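AT27789p (Drosophila melanogaster, PDB 5UZM) is the second quasi-RNA recognition motif of Glorund, an hnRNP F/H homologue, and probably binds RNA, mRNA in particular. Local coordinates at residues Val20-Glu26 against Gly40-Val44; Phe29-Lys35 against Val57-Ser61. One frame throughout, in Å; residues are numbered along the deposited sequence.

Both contacts lie in one RNA recognition motif fold and interleave along the chain. Contact 1 lays the start of helix 22-28 on edge strand 41-45. Contact 2 joins the loop that leaves this helix to the end of strand 54-58. The two strands are antiparallel neighbours in the sheet. The contact centres are about 11 Å apart and the two regions touch. I25 CG2 packs on V57 CG2 at 3.7 Å, which carries the hydrophobic core from one contact into the other. G40 O lies 2.9 Å from Q58 N, a probable hydrogen bond that joins the two regions. No RNA is present in the structure.

Contact 1 (Val20-Glu26 against Gly40-Val44); sequences VTEQQIE and GILFV
The F43 ring meets the start of the helix and the residues before it through CE1, CE2 and CZ. E22 CG sits at the ring edge, near its plane, 3.8 Å from F43 CE2. V20 CG1 and I25 CG1 come in obliquely, V20 CG1 at 3.7 Å from F43 CE1 and I25 CG1 at 3.9 Å from F43 CZ. This is helix-on-sheet packing of the RNA recognition motif: helix 22-28 lies across edge strand 41-45, and the short axes make an angle of 120°. With CG anti to the carbonyl carbon (chi1 -62°), F43 directs its ring at the first turn of the helix. I41 points the same way. I41 CD1 touches I25 CG2 at 3.9 Å and E26 CG at 3.8 Å. I25 is buried and also touches L16, V57 and I76, so it ties this edge to the core. The first turn is held by a capping box: Q24 N donates to T21 OG1, and T21 N donates to Q24 OE1 in the carbonyl plane. No direct hydrogen bond crosses between the segments. A water near E22 donates to I41 O at 2.9 Å.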
loop_
_atom_site.group_PDB
_atom_site.type_symbol
_atom_site.label_atom_id
_atom_site.label_comp_id
_atom_site.label_asym_id
_atom_site.label_seq_id
_atom_site.Cartn_x
_atom_site.Cartn_y
_atom_site.Cartn_z
ATOM N N VAL A 20 3.136 4.389 -11.242
ATOM C CA VAL A 20 2.129 4.528 -10.204
ATOM C C VAL A 20 2.401 5.754 -9.339
ATOM O O VAL A 20 3.556 6.108 -9.046
ATOM C CB VAL A 20 2.037 3.248 -9.342
ATOM C CG1 VAL A 20 3.288 3.042 -8.523
ATOM C CG2 VAL A 20 0.823 3.339 -8.426
ATOM N N THR A 21 1.329 6.392 -8.894
ATOM C CA THR A 21 1.436 7.564 -8.049
ATOM C C THR A 21 0.646 7.382 -6.758
ATOM O O THR A 21 -0.259 6.543 -6.666
ATOM C CB THR A 21 0.909 8.839 -8.738
ATOM O OG1 THR A 21 -0.516 8.766 -8.875
ATOM C CG2 THR A 21 1.568 9.078 -10.129
ATOM N N GLU A 22 0.969 8.212 -5.759
ATOM C CA GLU A 22 0.180 8.244 -4.534
ATOM C C GLU A 22 -1.281 8.532 -4.833
ATOM O O GLU A 22 -2.153 7.963 -4.189
ATOM C CB GLU A 22 0.699 9.308 -3.555
ATOM C CG GLU A 22 2.027 8.954 -2.871
ATOM C CD GLU A 22 2.508 10.081 -1.992
ATOM O OE1 GLU A 22 3.703 10.060 -1.598
ATOM O OE2 GLU A 22 1.685 10.979 -1.717
ATOM N N GLN A 23 -1.571 9.349 -5.849
ATOM C CA GLN A 23 -2.971 9.635 -6.160
ATOM C C GLN A 23 -3.714 8.366 -6.572
ATOM O O GLN A 23 -4.886 8.170 -6.201
ATOM C CB GLN A 23 -3.058 10.685 -7.277
ATOM C CG GLN A 23 -4.489 11.024 -7.647
ATOM C CD GLN A 23 -4.588 12.041 -8.786
ATOM O OE1 GLN A 23 -3.596 12.358 -9.440
ATOM N NE2 GLN A 23 -5.783 12.566 -9.008
ATOM N N GLN A 24 -3.048 7.483 -7.327
ATOM C CA GLN A 24 -3.683 6.243 -7.758
ATOM C C GLN A 24 -3.913 5.299 -6.584
ATOM O O GLN A 24 -4.920 4.567 -6.562
ATOM C CB GLN A 24 -2.813 5.580 -8.809
ATOM C CG GLN A 24 -2.886 6.309 -10.155
ATOM C CD GLN A 24 -1.986 5.645 -11.157
ATOM O OE1 GLN A 24 -0.795 5.545 -10.938
ATOM N NE2 GLN A 24 -2.564 5.109 -12.216
ATOM N N ILE A 25 -2.984 5.270 -5.636
ATOM C CA ILE A 25 -3.178 4.452 -4.427
ATOM C C ILE A 25 -4.356 4.996 -3.625
ATOM O O ILE A 25 -5.188 4.238 -3.122
ATOM C CB ILE A 25 -1.905 4.414 -3.559
ATOM C CG1 ILE A 25 -0.727 3.877 -4.374
ATOM C CG2 ILE A 25 -2.152 3.612 -2.258
ATOM C CD1 ILE A 25 -0.997 2.585 -4.917
ATOM N N GLU A 26 -4.391 6.312 -3.417
ATOM C CA GLU A 26 -5.496 6.931 -2.679
ATOM C C GLU A 26 -6.840 6.599 -3.322
ATOM O O GLU A 26 -7.801 6.230 -2.618
ATOM C CB GLU A 26 -5.274 8.442 -2.608
ATOM C CG GLU A 26 -4.044 8.831 -1.713
ATOM C CD GLU A 26 -3.388 10.205 -2.070
ATOM O OE1 GLU A 26 -3.846 10.873 -3.008
ATOM O OE2 GLU A 26 -2.389 10.616 -1.422
ATOM N N GLY A 40 2.234 7.408 5.311
ATOM C CA GLY A 40 0.973 6.794 4.948
ATOM C C GLY A 40 1.103 5.843 3.775
ATOM O O GLY A 40 0.420 4.813 3.723
ATOM N N ILE A 41 1.894 6.220 2.776
ATOM C CA ILE A 41 2.062 5.424 1.558
ATOM C C ILE A 41 3.553 5.426 1.271
ATOM O O ILE A 41 4.143 6.504 1.095
ATOM C CB ILE A 41 1.309 6.010 0.346
ATOM C CG1 ILE A 41 -0.217 6.087 0.577
ATOM C CG2 ILE A 41 1.697 5.255 -0.957
ATOM C CD1 ILE A 41 -0.983 6.919 -0.495
ATOM N N LEU A 42 4.161 4.249 1.194
ATOM C CA LEU A 42 5.593 4.152 0.901
ATOM C C LEU A 42 5.811 3.157 -0.227
ATOM O O LEU A 42 5.354 2.013 -0.146
ATOM C CB LEU A 42 6.380 3.739 2.148
ATOM C CG LEU A 42 6.464 4.843 3.228
ATOM C CD1 LEU A 42 7.268 4.407 4.451
ATOM C CD2 LEU A 42 7.042 6.163 2.674
ATOM N N PHE A 43 6.456 3.608 -1.298
ATOM C CA PHE A 43 6.822 2.737 -2.398
ATOM C C PHE A 43 8.162 2.073 -2.118
ATOM O O PHE A 43 9.113 2.727 -1.667
ATOM C CB PHE A 43 6.842 3.520 -3.703
ATOM C CG PHE A 43 5.497 4.095 -4.067
ATOM C CD1 PHE A 43 4.514 3.278 -4.576
ATOM C CD2 PHE A 43 5.207 5.439 -3.887
ATOM C CE1 PHE A 43 3.245 3.750 -4.871
ATOM C CE2 PHE A 43 3.930 5.937 -4.202
ATOM C CZ PHE A 43 2.961 5.090 -4.720
ATOM N N VAL A 44 8.234 0.769 -2.362
ATOM C CA VAL A 44 9.469 0.023 -2.115
ATOM C C VAL A 44 10.428 0.203 -3.290
ATOM O O VAL A 44 10.044 0.101 -4.453
ATOM C CB VAL A 44 9.150 -1.463 -1.866
ATOM C CG1 VAL A 44 10.427 -2.251 -1.561
ATOM C CG2 VAL A 44 8.191 -1.614 -0.712
HETATM O O HOH W 1 5.185 8.075 -1.073
#

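Contact 2 (Phe29-Lys35 against Val57-Ser61); sequences FSGLDIK and VQFES
In this RNA recognition motif, the loop after helix 22-28 runs beside the end of strand 54-58 and forms a single beta bridge, I34 with F59. K35 N donates to Q58 O in a nearly straight bond (171° at the hydrogen). E60 N donates to D33 O at 2.9 Å. F59 also forms a T-shaped pair with F29. F59 turns its edge to the face of F29, with CZ 3.9 Å above the ring centre and the planes at 88°. I34 CG1 reaches F59 CE1 obliquely at 3.7 Å and also packs on V57 CG1. L32 CB meets F59 CE1 as well. A type II turn, with G31 at a positive phi, carries the chain from F29 to L32. A68 of helix 62-69 packs on both aromatic rings. On the outer side, K35 crosses E60 obliquely, with K35 CE 3.3 Å from E60 OE2. The K35 chain bends at chi4 (109°), which brings NZ to F59 O at 2.9 Å, above the carbonyl plane. With K35 replaced by an alanine, the amine is gone, and F59 O would probably be left without this donor and the E60 carboxylate without its nearby positive charge. K35 NZ stays 4.5 Å from E60 OE2, beyond salt-bridge range.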
loop_
_atom_site.group_PDB
_atom_site.type_symbol
_atom_site.label_atom_id
_atom_site.label_comp_id
_atom_site.label_asym_id
_atom_site.label_seq_id
_atom_site.Cartn_x
_atom_site.Cartn_y
_atom_site.Cartn_z
ATOM N N PHE A 29 -7.898 2.939 -2.789
ATOM C CA PHE A 29 -8.417 2.756 -1.438
ATOM C C PHE A 29 -9.430 3.844 -1.084
ATOM O O PHE A 29 -9.558 4.212 0.081
ATOM C CB PHE A 29 -7.235 2.710 -0.452
ATOM C CG PHE A 29 -6.452 1.440 -0.546
ATOM C CD1 PHE A 29 -7.092 0.217 -0.450
ATOM C CD2 PHE A 29 -5.079 1.441 -0.693
ATOM C CE1 PHE A 29 -6.418 -0.980 -0.551
ATOM C CE2 PHE A 29 -4.389 0.221 -0.745
ATOM C CZ PHE A 29 -5.057 -0.997 -0.649
ATOM N N SER A 30 -10.135 4.383 -2.090
ATOM C CA SER A 30 -11.161 5.393 -1.833
ATOM C C SER A 30 -12.158 4.897 -0.806
ATOM O O SER A 30 -12.660 3.781 -0.903
ATOM C CB SER A 30 -11.874 5.746 -3.134
ATOM O OG SER A 30 -12.880 6.738 -2.863
ATOM N N GLY A 31 -12.486 5.762 0.141
ATOM C CA GLY A 31 -13.360 5.386 1.244
ATOM C C GLY A 31 -12.649 4.920 2.490
ATOM O O GLY A 31 -13.298 4.730 3.524
ATOM N N LEU A 32 -11.352 4.668 2.428
ATOM C CA LEU A 32 -10.594 4.215 3.592
ATOM C C LEU A 32 -9.654 5.319 4.047
ATOM O O LEU A 32 -9.181 6.127 3.241
ATOM C CB LEU A 32 -9.790 2.966 3.264
ATOM C CG LEU A 32 -10.609 1.889 2.524
ATOM C CD1 LEU A 32 -9.747 0.704 2.216
ATOM C CD2 LEU A 32 -11.842 1.419 3.326
ATOM N N ASP A 33 -9.402 5.373 5.356
ATOM C CA ASP A 33 -8.633 6.478 5.934
ATOM C C ASP A 33 -7.161 6.086 5.959
ATOM O O ASP A 33 -6.714 5.344 6.834
ATOM C CB ASP A 33 -9.146 6.822 7.328
ATOM C CG ASP A 33 -8.549 8.119 7.870
ATOM O OD1 ASP A 33 -8.041 8.936 7.070
ATOM O OD2 ASP A 33 -8.596 8.326 9.100
ATOM N N ILE A 34 -6.400 6.578 4.983
ATOM C CA ILE A 34 -4.949 6.409 4.939
ATOM C C ILE A 34 -4.309 7.533 5.750
ATOM O O ILE A 34 -4.701 8.707 5.637
ATOM C CB ILE A 34 -4.446 6.435 3.478
ATOM C CG1 ILE A 34 -5.071 5.292 2.654
ATOM C CG2 ILE A 34 -2.905 6.341 3.408
ATOM C CD1 ILE A 34 -4.850 5.477 1.181
ATOM N N LYS A 35 -3.264 7.201 6.507
ATOM C CA LYS A 35 -2.578 8.222 7.300
ATOM C C LYS A 35 -2.019 9.326 6.401
ATOM O O LYS A 35 -1.571 9.069 5.282
ATOM C CB LYS A 35 -1.481 7.560 8.145
ATOM C CG LYS A 35 -2.090 6.658 9.204
ATOM C CD LYS A 35 -1.106 6.264 10.288
ATOM C CE LYS A 35 -1.840 5.647 11.485
ATOM N NZ LYS A 35 -1.621 4.168 11.625
ATOM N N VAL A 57 0.964 0.559 2.756
ATOM C CA VAL A 57 -0.045 1.577 3.040
ATOM C C VAL A 57 -0.492 1.395 4.485
ATOM O O VAL A 57 -0.804 0.276 4.904
ATOM C CB VAL A 57 -1.239 1.489 2.058
ATOM C CG1 VAL A 57 -2.317 2.529 2.411
ATOM C CG2 VAL A 57 -0.731 1.665 0.600
ATOM N N GLN A 58 -0.508 2.494 5.229
ATOM C CA GLN A 58 -0.886 2.536 6.639
ATOM C C GLN A 58 -2.248 3.192 6.766
ATOM O O GLN A 58 -2.418 4.307 6.281
ATOM C CB GLN A 58 0.102 3.377 7.438
ATOM C CG GLN A 58 1.477 2.879 7.446
ATOM C CD GLN A 58 2.295 3.511 8.552
ATOM O OE1 GLN A 58 3.445 3.904 8.352
ATOM N NE2 GLN A 58 1.697 3.619 9.733
ATOM N N PHE A 59 -3.173 2.539 7.470
ATOM C CA PHE A 59 -4.516 3.054 7.707
ATOM C C PHE A 59 -4.693 3.510 9.153
ATOM O O PHE A 59 -3.904 3.191 10.040
ATOM C CB PHE A 59 -5.559 1.986 7.377
ATOM C CG PHE A 59 -5.511 1.536 5.942
ATOM C CD1 PHE A 59 -6.161 2.281 4.957
ATOM C CD2 PHE A 59 -4.806 0.408 5.570
ATOM C CE1 PHE A 59 -6.091 1.889 3.623
ATOM C CE2 PHE A 59 -4.741 -0.001 4.216
ATOM C CZ PHE A 59 -5.374 0.759 3.249
ATOM N N GLU A 60 -5.805 4.211 9.392
ATOM C CA GLU A 60 -6.048 4.745 10.724
ATOM C C GLU A 60 -6.708 3.742 11.646
ATOM O O GLU A 60 -6.708 3.940 12.867
ATOM C CB GLU A 60 -6.924 5.992 10.636
ATOM C CG GLU A 60 -6.545 7.044 11.617
ATOM C CD GLU A 60 -5.244 7.684 11.242
ATOM O OE1 GLU A 60 -5.116 8.086 10.066
ATOM O OE2 GLU A 60 -4.350 7.772 12.108
ATOM N N SER A 61 -7.298 2.684 11.105
ATOM C CA SER A 61 -8.120 1.799 11.906
ATOM C C SER A 61 -7.958 0.371 11.426
ATOM O O SER A 61 -7.568 0.103 10.285
ATOM C CB SER A 61 -9.603 2.196 11.864
ATOM O OG SER A 61 -10.197 1.847 10.623
#